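Local coordinates for protein class D beta-lactamase (Fusobacterium nucleatum subsp. polymorphum, PDB 4IED) that probably hydrolyses beta-lactam antibiotics to substituted beta-amino acids, as a class D beta-lactamase that confers antibiotic resistance, at residues 206-211 and 225-230. Sequence-based numbering, arbitrary orientation.
Sequences VPIGWF and AINLDI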
loop_
_atom_site.group_PDB
_atom_site.type_symbol
_atom_site.label_atom_id
_atom_site.label_comp_id
_atom_site.label_asym_id
_atom_site.label_seq_id
_atom_site.Cartn_x
_atom_site.Cartn_y
_atom_site.Cartn_z
ATOM N N VAL A 206 -10.676 -13.706 9.632
ATOM C CA VAL A 206 -9.752 -12.913 10.426
ATOM C C VAL A 206 -9.233 -11.749 9.543
ATOM O O VAL A 206 -8.411 -11.936 8.606
ATOM C CB VAL A 206 -8.561 -13.713 10.928
ATOM C CG1 VAL A 206 -7.586 -12.810 11.633
ATOM C CG2 VAL A 206 -9.060 -14.799 11.891
ATOM N N PRO A 207 -9.724 -10.507 9.773
ATOM C CA PRO A 207 -9.273 -9.361 8.928
ATOM C C PRO A 207 -7.797 -9.099 9.121
ATOM O O PRO A 207 -7.184 -9.390 10.123
ATOM C CB PRO A 207 -10.163 -8.231 9.420
ATOM C CG PRO A 207 -11.387 -8.903 10.006
ATOM C CD PRO A 207 -10.862 -10.148 10.663
ATOM N N ILE A 208 -7.252 -8.563 8.020
ATOM C CA ILE A 208 -5.821 -8.325 7.851
ATOM C C ILE A 208 -5.588 -6.815 7.695
ATOM O O ILE A 208 -6.019 -6.181 6.723
ATOM C CB ILE A 208 -5.245 -9.027 6.568
ATOM C CG1 ILE A 208 -5.502 -10.503 6.504
ATOM C CG2 ILE A 208 -3.715 -8.698 6.464
ATOM C CD1 ILE A 208 -4.782 -11.286 7.540
ATOM N N GLY A 209 -4.803 -6.263 8.616
ATOM C CA GLY A 209 -4.366 -4.868 8.481
ATOM C C GLY A 209 -3.008 -4.745 7.812
ATOM O O GLY A 209 -2.085 -5.412 8.177
ATOM N N TRP A 210 -2.898 -3.877 6.857
ATOM C CA TRP A 210 -1.642 -3.607 6.074
ATOM C C TRP A 210 -1.142 -2.193 6.333
ATOM O O TRP A 210 -1.946 -1.253 6.435
ATOM C CB TRP A 210 -1.921 -3.672 4.554
ATOM C CG TRP A 210 -2.126 -4.986 3.865
ATOM C CD1 TRP A 210 -3.320 -5.534 3.513
ATOM C CD2 TRP A 210 -1.091 -5.824 3.325
ATOM N NE1 TRP A 210 -3.132 -6.729 2.861
ATOM C CE2 TRP A 210 -1.744 -6.910 2.683
ATOM C CE3 TRP A 210 0.336 -5.802 3.392
ATOM C CZ2 TRP A 210 -1.023 -7.879 2.023
ATOM C CZ3 TRP A 210 1.041 -6.711 2.749
ATOM C CH2 TRP A 210 0.382 -7.775 2.020
ATOM N N PHE A 211 0.184 -2.059 6.288
ATOM C CA PHE A 211 0.829 -0.738 6.106
ATOM C C PHE A 211 2.064 -1.033 5.308
ATOM O O PHE A 211 2.915 -1.814 5.674
ATOM C CB PHE A 211 1.101 -0.008 7.449
ATOM C CG PHE A 211 1.798 1.319 7.331
ATOM C CD1 PHE A 211 1.389 2.257 6.418
ATOM C CD2 PHE A 211 2.853 1.615 8.151
ATOM C CE1 PHE A 211 2.037 3.483 6.353
ATOM C CE2 PHE A 211 3.504 2.849 8.072
ATOM C CZ PHE A 211 3.075 3.737 7.198
ATOM N N ALA A 225 6.783 -3.622 4.249
ATOM C CA ALA A 225 5.379 -4.119 4.420
ATOM C C ALA A 225 5.155 -4.876 5.703
ATOM O O ALA A 225 5.933 -5.790 6.000
ATOM C CB ALA A 225 5.013 -5.012 3.249
ATOM N N ILE A 226 4.098 -4.449 6.387
ATOM C CA ILE A 226 3.616 -5.182 7.572
ATOM C C ILE A 226 2.188 -5.549 7.275
ATOM O O ILE A 226 1.412 -4.826 6.663
ATOM C CB ILE A 226 3.734 -4.334 8.847
ATOM C CG1 ILE A 226 3.457 -5.183 10.140
ATOM C CG2 ILE A 226 2.838 -3.110 8.859
ATOM C CD1 ILE A 226 3.905 -4.423 11.359
ATOM N N ASN A 227 1.841 -6.758 7.707
ATOM C CA ASN A 227 0.392 -7.098 7.886
ATOM C C ASN A 227 0.202 -7.862 9.167
ATOM O O ASN A 227 1.069 -8.522 9.694
ATOM C CB ASN A 227 -0.213 -7.774 6.629
ATOM C CG ASN A 227 0.317 -9.171 6.357
ATOM O OD1 ASN A 227 0.176 -10.080 7.128
ATOM N ND2 ASN A 227 0.850 -9.362 5.138
ATOM N N LEU A 228 -0.972 -7.660 9.727
ATOM C CA LEU A 228 -1.296 -8.169 11.090
ATOM C C LEU A 228 -2.730 -8.603 11.086
ATOM O O LEU A 228 -3.556 -8.042 10.414
ATOM C CB LEU A 228 -1.236 -6.951 12.103
ATOM C CG LEU A 228 0.032 -6.085 12.176
ATOM C CD1 LEU A 228 -0.146 -4.763 12.951
ATOM C CD2 LEU A 228 1.063 -7.061 12.813
ATOM N N ASP A 229 -3.023 -9.528 11.953
ATOM C CA ASP A 229 -4.441 -9.918 12.250
ATOM C C ASP A 229 -5.011 -8.837 13.103
ATOM O O ASP A 229 -4.517 -8.621 14.224
ATOM C CB ASP A 229 -4.487 -11.313 12.987
ATOM C CG ASP A 229 -4.024 -12.473 12.093
ATOM O OD1 ASP A 229 -3.914 -12.293 10.830
ATOM O OD2 ASP A 229 -3.884 -13.548 12.685
ATOM N N ILE A 230 -5.994 -8.123 12.602
ATOM C CA ILE A 230 -6.633 -7.022 13.329
ATOM C C ILE A 230 -8.111 -7.129 13.151
ATOM O O ILE A 230 -8.635 -6.952 12.059
ATOM C CB ILE A 230 -6.150 -5.642 12.959
ATOM C CG1 ILE A 230 -4.709 -5.453 13.362
ATOM C CG2 ILE A 230 -6.987 -4.563 13.642
ATOM C CD1 ILE A 230 -4.068 -4.269 12.674
#
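Asn227 stands beside Trp210 as its partner in an antiparallel non-hydrogen-bonded pair, and the two side chains run the same way from the sheet. Asn227 CB sits over the six-membered ring of Trp210, 4.0 Å from the ring centroid and 20° off the normal, a CH-pi contact. The amide is turned steeply, 78° from the ring plane, and brings ND2 to 3.5 Å from Trp210 CH2 over the same face. Asn227 CG lies between its backbone N and carbonyl carbon (chi1 69°), and from there the amide reaches the ring. Ile208 CG2 lies over the same indole face, beside Asn227, 3.6 Å from its CB. The polar ends are held from outside the hairpin: Arg48 NE bonds Asn227 OD1, and Tyr54 O accepts from Trp210 NE1.

These segments belong to the hairpin of strands 208-216 and 221-229 in the antiparallel sheet of the penicillin-recognising fold, between strands 29-35 and 192-200. The axes of 208-211 and 225-229 run nearly antiparallel, and five backbone hydrogen bonds set the register. Gly209 is gripped twice, by N to Leu228 O at 2.8 Å and by O from Leu228 N. Asn227 CA also approaches Gly209 O at 3.0 Å, a short CA-H...O contact. Having no side chain, Gly209 lets Ile230 CD1 reach within 4.2 Å of its CA.

On the sheet face that bears Phe211, Ile226 CG2 touches Phe211 CB at 3.8 Å. Beyond this point the two side chains diverge from the facing strand and pack on helix 238-249. At the end remote from the hairpin turn, Val206 CG1 lies 3.6 Å from Asp229 CG, while OD1 of Asp229 forms a salt bridge with Arg48, tying one arginine to two residues of strand 221-229.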